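Local coordinates for FrpC operon protein (Neisseria meningitidis, PDB 5EDF), which probably binds the RTX protein FrpC as the iron-regulated protein FrpD, with a putative part in adhesion, at residues Cys108-Leu118 with Tyr152-Ile162; Ile186-Phe196 with Tyr211-Gln220. One frame throughout, in Å; residues are numbered along the deposited sequence.

Interaction 1: Cys108-Leu118 with Tyr152-Ile162; sequences CSLSTTMGERL and YYIKKGENPAI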
loop_
_atom_site.group_PDB
_atom_site.type_symbol
_atom_site.label_atom_id
_atom_site.label_comp_id
_atom_site.label_asym_id
_atom_site.label_seq_id
_atom_site.Cartn_x
_atom_site.Cartn_y
_atom_site.Cartn_z
ATOM N N CYS A 108 12.183 -11.414 4.400
ATOM C CA CYS A 108 12.457 -10.200 3.653
ATOM C C CYS A 108 13.549 -10.463 2.640
ATOM O O CYS A 108 14.500 -11.209 2.925
ATOM C CB CYS A 108 12.895 -9.100 4.594
ATOM S SG CYS A 108 12.844 -7.496 3.799
ATOM N N SER A 109 13.378 -9.939 1.433
ATOM C CA SER A 109 14.451 -10.055 0.437
ATOM C C SER A 109 14.815 -8.698 -0.161
ATOM O O SER A 109 15.417 -8.620 -1.239
ATOM C CB SER A 109 14.106 -11.099 -0.633
ATOM O OG SER A 109 12.910 -10.807 -1.315
ATOM N N LEU A 110 14.473 -7.628 0.550
ATOM C CA LEU A 110 14.989 -6.320 0.210
ATOM C C LEU A 110 16.488 -6.325 0.487
ATOM O O LEU A 110 16.922 -6.750 1.547
ATOM C CB LEU A 110 14.301 -5.225 1.025
ATOM C CG LEU A 110 12.779 -5.101 0.796
ATOM C CD1 LEU A 110 12.302 -3.928 1.633
ATOM C CD2 LEU A 110 12.389 -4.938 -0.648
ATOM N N SER A 111 17.249 -5.851 -0.496
ATOM C CA SER A 111 18.703 -5.742 -0.396
ATOM C C SER A 111 19.151 -4.730 0.649
ATOM O O SER A 111 18.744 -3.564 0.584
ATOM C CB SER A 111 19.249 -5.301 -1.745
ATOM O OG SER A 111 20.661 -5.347 -1.718
ATOM N N THR A 112 20.010 -5.143 1.581
ATOM C CA THR A 112 20.581 -4.203 2.551
ATOM C C THR A 112 21.624 -3.281 1.911
ATOM O O THR A 112 22.086 -2.334 2.545
ATOM C CB THR A 112 21.254 -4.940 3.732
ATOM O OG1 THR A 112 22.191 -5.902 3.226
ATOM C CG2 THR A 112 20.216 -5.634 4.589
ATOM N N THR A 113 21.976 -3.543 0.648
ATOM C CA THR A 113 22.930 -2.704 -0.081
ATOM C C THR A 113 22.333 -2.072 -1.349
ATOM O O THR A 113 23.034 -1.743 -2.278
ATOM C CB THR A 113 24.178 -3.499 -0.445
ATOM O OG1 THR A 113 23.810 -4.589 -1.292
ATOM C CG2 THR A 113 24.861 -4.019 0.837
HETATM N N MSE A 114 21.022 -1.890 -1.373
HETATM C CA MSE A 114 20.405 -1.238 -2.513
HETATM C C MSE A 114 20.978 0.148 -2.820
HETATM O O MSE A 114 21.196 0.520 -3.960
HETATM C CB MSE A 114 18.902 -1.128 -2.342
HETATM C CG MSE A 114 18.257 -0.447 -3.514
HETATM SE SE MSE A 114 18.581 -1.247 -5.260
HETATM C CE MSE A 114 16.870 -2.136 -5.337
ATOM N N GLY A 115 21.207 0.947 -1.796
ATOM C CA GLY A 115 21.731 2.273 -2.049
ATOM C C GLY A 115 23.098 2.282 -2.701
ATOM O O GLY A 115 23.365 3.078 -3.600
ATOM N N GLU A 116 23.962 1.367 -2.276
ATOM C CA GLU A 116 25.283 1.181 -2.906
ATOM C C GLU A 116 25.125 0.851 -4.380
ATOM O O GLU A 116 25.858 1.361 -5.226
ATOM C CB GLU A 116 26.053 0.064 -2.191
ATOM C CG GLU A 116 26.456 0.425 -0.774
ATOM C CD GLU A 116 26.874 -0.765 0.061
ATOM O OE1 GLU A 116 27.693 -1.582 -0.423
ATOM O OE2 GLU A 116 26.385 -0.870 1.211
ATOM N N ARG A 117 24.153 -0.006 -4.691
ATOM C CA ARG A 117 23.916 -0.406 -6.064
ATOM C C ARG A 117 23.483 0.828 -6.846
ATOM O O ARG A 117 23.970 1.103 -7.950
ATOM C CB ARG A 117 22.850 -1.494 -6.132
ATOM C CG ARG A 117 22.424 -1.963 -7.533
ATOM C CD ARG A 117 21.266 -2.995 -7.435
ATOM N NE ARG A 117 20.596 -3.240 -8.720
ATOM C CZ ARG A 117 19.414 -3.845 -8.875
ATOM N NH1 ARG A 117 18.726 -4.290 -7.823
ATOM N NH2 ARG A 117 18.903 -3.999 -10.097
ATOM N N LEU A 118 22.558 1.594 -6.289
ATOM C CA LEU A 118 22.094 2.809 -6.959
ATOM C C LEU A 118 23.262 3.742 -7.272
ATOM O O LEU A 118 23.328 4.273 -8.370
ATOM C CB LEU A 118 21.067 3.545 -6.108
ATOM C CG LEU A 118 19.710 2.910 -5.956
ATOM C CD1 LEU A 118 18.803 3.696 -5.028
ATOM C CD2 LEU A 118 19.023 2.743 -7.325
ATOM N N TYR A 152 14.159 7.546 -4.987
ATOM C CA TYR A 152 14.125 6.418 -4.096
ATOM C C TYR A 152 14.250 6.899 -2.690
ATOM O O TYR A 152 15.087 7.768 -2.426
ATOM C CB TYR A 152 15.276 5.437 -4.380
ATOM C CG TYR A 152 15.286 4.839 -5.760
ATOM C CD1 TYR A 152 14.743 3.591 -6.019
ATOM C CD2 TYR A 152 15.834 5.541 -6.838
ATOM C CE1 TYR A 152 14.765 3.057 -7.299
ATOM C CE2 TYR A 152 15.848 5.008 -8.120
ATOM C CZ TYR A 152 15.320 3.764 -8.352
ATOM O OH TYR A 152 15.366 3.220 -9.595
ATOM N N TYR A 153 13.476 6.336 -1.787
ATOM C CA TYR A 153 13.586 6.526 -0.361
ATOM C C TYR A 153 13.709 5.157 0.280
ATOM O O TYR A 153 12.780 4.351 0.196
ATOM C CB TYR A 153 12.424 7.335 0.179
ATOM C CG TYR A 153 12.203 8.626 -0.595
ATOM C CD1 TYR A 153 13.022 9.712 -0.400
ATOM C CD2 TYR A 153 11.186 8.750 -1.518
ATOM C CE1 TYR A 153 12.849 10.897 -1.138
ATOM C CE2 TYR A 153 11.001 9.908 -2.237
ATOM C CZ TYR A 153 11.833 10.985 -2.035
ATOM O OH TYR A 153 11.625 12.161 -2.735
ATOM N N ILE A 154 14.815 4.884 0.947
ATOM C CA ILE A 154 15.149 3.566 1.458
ATOM C C ILE A 154 15.314 3.616 2.966
ATOM O O ILE A 154 16.134 4.364 3.478
ATOM C CB ILE A 154 16.446 3.019 0.811
ATOM C CG1 ILE A 154 16.276 2.955 -0.695
ATOM C CG2 ILE A 154 16.809 1.667 1.400
ATOM C CD1 ILE A 154 17.469 2.446 -1.453
ATOM N N LYS A 155 14.569 2.782 3.677
ATOM C CA LYS A 155 14.645 2.611 5.129
ATOM C C LYS A 155 15.268 1.251 5.423
ATOM O O LYS A 155 14.910 0.296 4.787
ATOM C CB LYS A 155 13.188 2.662 5.667
ATOM C CG LYS A 155 12.914 2.405 7.156
ATOM C CD LYS A 155 11.379 2.389 7.360
ATOM C CE LYS A 155 10.952 2.421 8.790
ATOM N NZ LYS A 155 10.671 1.069 9.204
ATOM N N LYS A 156 16.162 1.121 6.411
ATOM C CA LYS A 156 16.668 -0.218 6.837
ATOM C C LYS A 156 16.041 -0.621 8.184
ATOM O O LYS A 156 14.833 -0.587 8.285
ATOM C CB LYS A 156 18.195 -0.257 6.858
ATOM C CG LYS A 156 18.804 -0.116 5.485
ATOM C CD LYS A 156 20.294 0.137 5.618
ATOM C CE LYS A 156 21.001 0.176 4.288
ATOM N NZ LYS A 156 22.479 0.050 4.454
ATOM N N GLY A 157 16.804 -1.012 9.208
ATOM C CA GLY A 157 16.204 -1.382 10.496
ATOM C C GLY A 157 15.412 -2.674 10.473
ATOM O O GLY A 157 15.551 -3.488 9.559
ATOM N N GLU A 158 14.533 -2.821 11.453
ATOM C CA GLU A 158 13.808 -4.074 11.666
ATOM C C GLU A 158 12.786 -4.323 10.554
ATOM O O GLU A 158 12.486 -5.482 10.218
ATOM C CB GLU A 158 13.086 -4.038 13.018
ATOM C CG GLU A 158 13.168 -5.356 13.796
ATOM C CD GLU A 158 14.607 -5.794 14.073
ATOM O OE1 GLU A 158 15.422 -4.949 14.512
ATOM O OE2 GLU A 158 14.926 -6.985 13.853
ATOM N N ASN A 159 12.303 -3.214 9.984
ATOM C CA ASN A 159 11.217 -3.182 9.053
ATOM C C ASN A 159 11.589 -2.330 7.808
ATOM O O ASN A 159 11.061 -1.229 7.608
ATOM C CB ASN A 159 9.956 -2.652 9.756
ATOM C CG ASN A 159 9.365 -3.643 10.738
ATOM O OD1 ASN A 159 9.582 -4.839 10.639
ATOM N ND2 ASN A 159 8.585 -3.138 11.675
ATOM N N PRO A 160 12.469 -2.865 6.946
ATOM C CA PRO A 160 12.971 -2.061 5.862
ATOM C C PRO A 160 11.895 -1.756 4.794
ATOM O O PRO A 160 10.853 -2.417 4.711
ATOM C CB PRO A 160 14.068 -2.928 5.253
ATOM C CG PRO A 160 13.698 -4.265 5.582
ATOM C CD PRO A 160 13.136 -4.169 6.990
ATOM N N ALA A 161 12.151 -0.761 3.963
ATOM C CA ALA A 161 11.217 -0.368 2.928
ATOM C C ALA A 161 11.969 0.317 1.820
ATOM O O ALA A 161 12.982 1.007 2.073
ATOM C CB ALA A 161 10.158 0.590 3.484
ATOM N N ILE A 162 11.484 0.186 0.590
ATOM C CA ILE A 162 11.977 0.957 -0.526
ATOM C C ILE A 162 10.787 1.579 -1.250
ATOM O O ILE A 162 9.870 0.861 -1.710
ATOM C CB ILE A 162 12.904 0.150 -1.479
ATOM C CG1 ILE A 162 13.267 0.989 -2.712
ATOM C CG2 ILE A 162 12.256 -1.153 -1.876
ATOM C CD1 ILE A 162 14.556 0.566 -3.424
HETATM O O HOH W 1 23.444 0.654 1.190
#
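Leu118 lays both of its methyl groups over one face of the Tyr152 ring: CD1 stands above the root of the ring, 3.8 Å from Tyr152 CG, while CD2 lies 4.0 Å from the ring centroid and 15° off its normal, a CH-pi contact over the phenol half. Residues 114-118 open the helix that runs on to residue 120, and here it packs on one side of the antiparallel sheet, above strands 150-155 and 161-167. One turn earlier in the helix, Met114, present here as selenomethionine, crosses two isoleucines at about right angles. Its CG touches CD1 of Ile154 at 3.6 Å and CD1 of Ile162 at 3.8 Å, and bends at chi2 (57°) and chi3 bring CE back alongside Ile162. An azide ion, probably picked up from the crystallisation solution, is bound next to this side chain in a pocket lined by Leu110, Ser111, Met114 and Ile162. Gly115 passes its backbone N close to the tip of Ile154. Nearer the start of the segment, Leu110 splits its branches: CD1 rests on the carbonyl O of Pro160, 3.7 Å away, and CD2 meets Ile162 CG2. Cys108 SG touches Pro160 CG, and its disulfide to Cys185 ties this loop to strand 178-186.

One direct hydrogen bond joins the segments. The extended chain of Lys156 carries NZ to Thr112 O at 3.1 Å, nearly along the C=O axis (165°); a water weakly bridges the same NZ to Glu116 OE2. The chemistry is thus chiefly apolar, with the Lys156 ammonium group adding one hydrogen bond at an exposed edge; the Glu116 carboxylate, not in direct contact, may ease its charge a little.

Interaction 2: Ile186-Phe196 with Tyr211-Gln220; sequences INGFTVQYYPF and YHQQVEQLVQ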
loop_
_atom_site.group_PDB
_atom_site.type_symbol
_atom_site.label_atom_id
_atom_site.label_comp_id
_atom_site.label_asym_id
_atom_site.label_seq_id
_atom_site.Cartn_x
_atom_site.Cartn_y
_atom_site.Cartn_z
ATOM N N ILE A 186 7.524 -5.921 7.213
ATOM C CA ILE A 186 6.959 -5.445 8.474
ATOM C C ILE A 186 6.684 -6.670 9.328
ATOM O O ILE A 186 5.795 -7.460 9.016
ATOM C CB ILE A 186 5.659 -4.649 8.237
ATOM C CG1 ILE A 186 5.931 -3.444 7.358
ATOM C CG2 ILE A 186 5.006 -4.249 9.587
ATOM C CD1 ILE A 186 4.727 -2.708 6.821
ATOM N N ASN A 187 7.438 -6.826 10.400
ATOM C CA ASN A 187 7.139 -7.853 11.407
ATOM C C ASN A 187 7.037 -9.261 10.806
ATOM O O ASN A 187 6.167 -10.022 11.203
ATOM C CB ASN A 187 5.806 -7.543 12.141
ATOM C CG ASN A 187 5.886 -6.352 13.097
ATOM O OD1 ASN A 187 6.547 -5.346 12.830
ATOM N ND2 ASN A 187 5.164 -6.460 14.215
ATOM N N GLY A 188 7.905 -9.608 9.857
ATOM C CA GLY A 188 7.905 -10.951 9.243
ATOM C C GLY A 188 7.023 -11.080 8.005
ATOM O O GLY A 188 7.019 -12.131 7.330
ATOM N N PHE A 189 6.282 -10.022 7.715
ATOM C CA PHE A 189 5.420 -9.976 6.539
ATOM C C PHE A 189 6.066 -9.165 5.450
ATOM O O PHE A 189 6.861 -8.255 5.731
ATOM C CB PHE A 189 4.041 -9.372 6.861
ATOM C CG PHE A 189 3.308 -10.131 7.918
ATOM C CD1 PHE A 189 2.580 -11.236 7.578
ATOM C CD2 PHE A 189 3.395 -9.770 9.278
ATOM C CE1 PHE A 189 1.938 -12.008 8.594
ATOM C CE2 PHE A 189 2.739 -10.489 10.274
ATOM C CZ PHE A 189 2.029 -11.616 9.925
ATOM N N THR A 190 5.779 -9.481 4.206
ATOM C CA THR A 190 6.092 -8.577 3.114
ATOM C C THR A 190 4.833 -7.807 2.760
ATOM O O THR A 190 3.730 -8.364 2.768
ATOM C CB THR A 190 6.639 -9.295 1.886
ATOM O OG1 THR A 190 5.659 -10.202 1.370
ATOM C CG2 THR A 190 7.917 -10.074 2.221
ATOM N N VAL A 191 5.009 -6.507 2.516
ATOM C CA VAL A 191 3.892 -5.601 2.287
ATOM C C VAL A 191 4.256 -4.781 1.063
ATOM O O VAL A 191 5.248 -4.026 1.083
ATOM C CB VAL A 191 3.651 -4.752 3.527
ATOM C CG1 VAL A 191 2.539 -3.783 3.295
ATOM C CG2 VAL A 191 3.349 -5.680 4.725
ATOM N N GLN A 192 3.523 -4.976 -0.025
ATOM C CA GLN A 192 3.886 -4.438 -1.337
ATOM C C GLN A 192 2.673 -3.753 -1.913
ATOM O O GLN A 192 1.569 -4.325 -1.939
ATOM C CB GLN A 192 4.374 -5.552 -2.243
ATOM C CG GLN A 192 5.621 -6.252 -1.720
ATOM C CD GLN A 192 6.066 -7.454 -2.493
ATOM O OE1 GLN A 192 5.487 -7.819 -3.499
ATOM N NE2 GLN A 192 7.112 -8.103 -1.982
ATOM N N TYR A 193 2.853 -2.541 -2.435
ATOM C CA TYR A 193 1.707 -1.778 -2.898
ATOM C C TYR A 193 2.123 -0.641 -3.810
ATOM O O TYR A 193 3.260 -0.192 -3.778
ATOM C CB TYR A 193 0.919 -1.262 -1.698
ATOM C CG TYR A 193 1.640 -0.360 -0.725
ATOM C CD1 TYR A 193 1.503 1.014 -0.796
ATOM C CD2 TYR A 193 2.433 -0.880 0.287
ATOM C CE1 TYR A 193 2.156 1.849 0.104
ATOM C CE2 TYR A 193 3.077 -0.066 1.195
ATOM C CZ TYR A 193 2.950 1.302 1.100
ATOM O OH TYR A 193 3.543 2.188 1.976
ATOM N N TYR A 194 1.171 -0.144 -4.567
ATOM C CA TYR A 194 1.233 1.052 -5.397
ATOM C C TYR A 194 0.279 2.073 -4.778
ATOM O O TYR A 194 -0.943 1.992 -4.980
ATOM C CB TYR A 194 0.821 0.746 -6.837
ATOM C CG TYR A 194 1.714 -0.193 -7.586
ATOM C CD1 TYR A 194 2.976 0.163 -7.972
ATOM C CD2 TYR A 194 1.280 -1.482 -7.942
ATOM C CE1 TYR A 194 3.819 -0.702 -8.646
ATOM C CE2 TYR A 194 2.108 -2.362 -8.631
ATOM C CZ TYR A 194 3.372 -1.978 -8.988
ATOM O OH TYR A 194 4.209 -2.852 -9.689
ATOM N N PRO A 195 0.800 2.986 -3.958
ATOM C CA PRO A 195 -0.071 3.953 -3.321
ATOM C C PRO A 195 -0.412 5.153 -4.194
ATOM O O PRO A 195 0.231 5.397 -5.222
ATOM C CB PRO A 195 0.763 4.435 -2.142
ATOM C CG PRO A 195 2.149 4.409 -2.701
ATOM C CD PRO A 195 2.207 3.193 -3.584
ATOM N N PHE A 196 -1.376 5.945 -3.739
ATOM C CA PHE A 196 -1.713 7.185 -4.421
ATOM C C PHE A 196 -2.033 6.956 -5.905
ATOM O O PHE A 196 -1.608 7.728 -6.773
ATOM C CB PHE A 196 -0.564 8.196 -4.278
ATOM C CG PHE A 196 -0.282 8.673 -2.887
ATOM C CD1 PHE A 196 -1.162 9.519 -2.261
ATOM C CD2 PHE A 196 0.935 8.368 -2.243
ATOM C CE1 PHE A 196 -0.870 10.064 -1.023
ATOM C CE2 PHE A 196 1.217 8.905 -0.998
ATOM C CZ PHE A 196 0.332 9.740 -0.404
ATOM N N TYR A 211 2.579 8.087 4.207
ATOM C CA TYR A 211 1.696 6.987 3.793
ATOM C C TYR A 211 2.270 5.686 4.324
ATOM O O TYR A 211 1.520 4.880 4.916
ATOM C CB TYR A 211 1.563 7.016 2.265
ATOM C CG TYR A 211 0.502 6.090 1.678
ATOM C CD1 TYR A 211 -0.551 6.597 0.963
ATOM C CD2 TYR A 211 0.589 4.711 1.842
ATOM C CE1 TYR A 211 -1.509 5.764 0.405
ATOM C CE2 TYR A 211 -0.368 3.883 1.304
ATOM C CZ TYR A 211 -1.426 4.403 0.587
ATOM O OH TYR A 211 -2.356 3.494 0.075
ATOM N N HIS A 212 3.555 5.455 4.108
ATOM C CA HIS A 212 4.129 4.202 4.549
ATOM C C HIS A 212 4.084 4.025 6.050
ATOM O O HIS A 212 3.813 2.920 6.524
ATOM C CB HIS A 212 5.541 3.985 4.017
ATOM C CG HIS A 212 6.008 2.610 4.280
ATOM N ND1 HIS A 212 5.325 1.509 3.789
ATOM C CD2 HIS A 212 7.023 2.127 5.025
ATOM C CE1 HIS A 212 5.887 0.417 4.253
ATOM N NE2 HIS A 212 6.935 0.758 4.995
ATOM N N GLN A 213 4.285 5.100 6.808
ATOM C CA GLN A 213 4.175 5.010 8.252
ATOM C C GLN A 213 2.764 4.577 8.645
ATOM O O GLN A 213 2.578 3.800 9.589
ATOM C CB GLN A 213 4.533 6.355 8.910
ATOM C CG GLN A 213 5.992 6.691 8.815
ATOM C CD GLN A 213 6.332 8.114 9.264
ATOM O OE1 GLN A 213 5.503 9.015 9.217
ATOM N NE2 GLN A 213 7.569 8.316 9.636
ATOM N N GLN A 214 1.749 5.087 7.945
ATOM C CA GLN A 214 0.379 4.671 8.207
ATOM C C GLN A 214 0.167 3.187 7.882
ATOM O O GLN A 214 -0.484 2.487 8.617
ATOM C CB GLN A 214 -0.603 5.554 7.443
ATOM C CG GLN A 214 -0.576 7.008 7.946
ATOM C CD GLN A 214 -1.214 7.952 6.960
ATOM O OE1 GLN A 214 -2.103 7.563 6.205
ATOM N NE2 GLN A 214 -0.758 9.192 6.943
ATOM N N VAL A 215 0.780 2.706 6.799
ATOM C CA VAL A 215 0.684 1.297 6.415
ATOM C C VAL A 215 1.352 0.428 7.481
ATOM O O VAL A 215 0.801 -0.601 7.862
ATOM C CB VAL A 215 1.285 1.043 5.039
ATOM C CG1 VAL A 215 1.340 -0.444 4.763
ATOM C CG2 VAL A 215 0.477 1.754 3.988
ATOM N N GLU A 216 2.515 0.829 7.980
ATOM C CA GLU A 216 3.224 0.053 8.999
ATOM C C GLU A 216 2.356 -0.052 10.254
ATOM O O GLU A 216 2.204 -1.125 10.814
ATOM C CB GLU A 216 4.536 0.744 9.362
ATOM C CG GLU A 216 5.550 0.759 8.283
ATOM C CD GLU A 216 6.840 1.417 8.703
ATOM O OE1 GLU A 216 6.883 2.660 8.894
ATOM O OE2 GLU A 216 7.820 0.660 8.816
ATOM N N GLN A 217 1.765 1.052 10.685
ATOM C CA GLN A 217 0.901 1.047 11.859
ATOM C C GLN A 217 -0.316 0.134 11.631
ATOM O O GLN A 217 -0.719 -0.643 12.524
ATOM C CB GLN A 217 0.494 2.480 12.216
ATOM C CG GLN A 217 -0.398 2.641 13.433
ATOM C CD GLN A 217 -0.886 4.082 13.563
ATOM O OE1 GLN A 217 -1.620 4.592 12.700
ATOM N NE2 GLN A 217 -0.453 4.752 14.620
ATOM N N LEU A 218 -0.879 0.217 10.430
ATOM C CA LEU A 218 -2.065 -0.565 10.080
ATOM C C LEU A 218 -1.770 -2.072 10.127
ATOM O O LEU A 218 -2.471 -2.860 10.759
ATOM C CB LEU A 218 -2.581 -0.117 8.707
ATOM C CG LEU A 218 -3.834 -0.798 8.192
ATOM C CD1 LEU A 218 -5.011 -0.599 9.158
ATOM C CD2 LEU A 218 -4.143 -0.254 6.814
ATOM N N VAL A 219 -0.706 -2.486 9.464
ATOM C CA VAL A 219 -0.358 -3.922 9.402
ATOM C C VAL A 219 -0.037 -4.402 10.820
ATOM O O VAL A 219 -0.472 -5.470 11.237
ATOM C CB VAL A 219 0.801 -4.150 8.408
ATOM C CG1 VAL A 219 1.394 -5.567 8.553
ATOM C CG2 VAL A 219 0.338 -3.848 6.974
ATOM N N GLN A 220 0.682 -3.593 11.596
ATOM C CA GLN A 220 0.990 -3.990 12.972
ATOM C C GLN A 220 -0.273 -4.132 13.822
ATOM O O GLN A 220 -0.319 -4.983 14.702
ATOM C CB GLN A 220 1.968 -3.024 13.622
ATOM C CG GLN A 220 3.379 -3.138 13.015
ATOM C CD GLN A 220 4.328 -2.068 13.463
ATOM O OE1 GLN A 220 3.947 -0.905 13.624
ATOM N NE2 GLN A 220 5.590 -2.446 13.644
#
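This is a buried helix-on-sheet contact, in which strand 189-193, inside the large antiparallel sheet, is covered by the long C-terminal helix 205-224. The axes of strand 189-193 and of helix segment 211-220 approach to 10.8 Å and run at 139°, closer to antiparallel than to perpendicular. Residues 186-189 form a type I' turn, the tight end of the beta hairpin that links strand 178-186 to 189-193.

Near that turn the packing is aliphatic. Val191 CG1 slides past Val215 CG1 at 3.8 Å, its CG2 meets Val219 CG2 tip to tip, and Ile186 sets CD1 against CA and CG of Glu216. Glu216 itself sends its carboxylate to Lys155. At the turn Gln220 NE2 donates a nearly straight hydrogen bond to Asn187 OD1 (3.2 Å, 169°), the two amide planes being steeply inclined.

Toward the far end an aromatic cluster takes over. Pro195 CB sits over one face of the Tyr211 ring, 3.6 Å from its centroid, and Tyr211 CD1 lies over a face of the Phe196 ring. Asp99 holds both the Tyr211 hydroxyl and Phe196 N. The Tyr193 and Tyr211 rings meet rim to rim. With CG of Tyr193 between its backbone N and carbonyl carbon (chi1 60°), the ring reaches the helix, and its OH meets His212 ND1 in the imidazole plane in a short 2.6 Å hydrogen bond.

How the interactions relate
Both contacts set a helix against the same antiparallel sheet, but at different depths. Interaction 2 is central and buried, combining close aliphatic packing, an aromatic cluster and a buried Tyr-His hydrogen bond, with an amide pair at the exposed turn; interaction 1 lies farther out, partly buried, with a short helix, an apolar patch and a lysine at its solvent-facing edge. Residues 155-161, a hairpin loop and its two flanking strand ends, bring them together: Lys155 NZ forms a 2.9 Å salt bridge to Glu216 OE2, and Asn159 OD1 probably accepts a hydrogen bond from Asn187 N. Ala161 CB also packs on His212 NE2, pointing away from residues 108-118, whereas Ile162 points toward them.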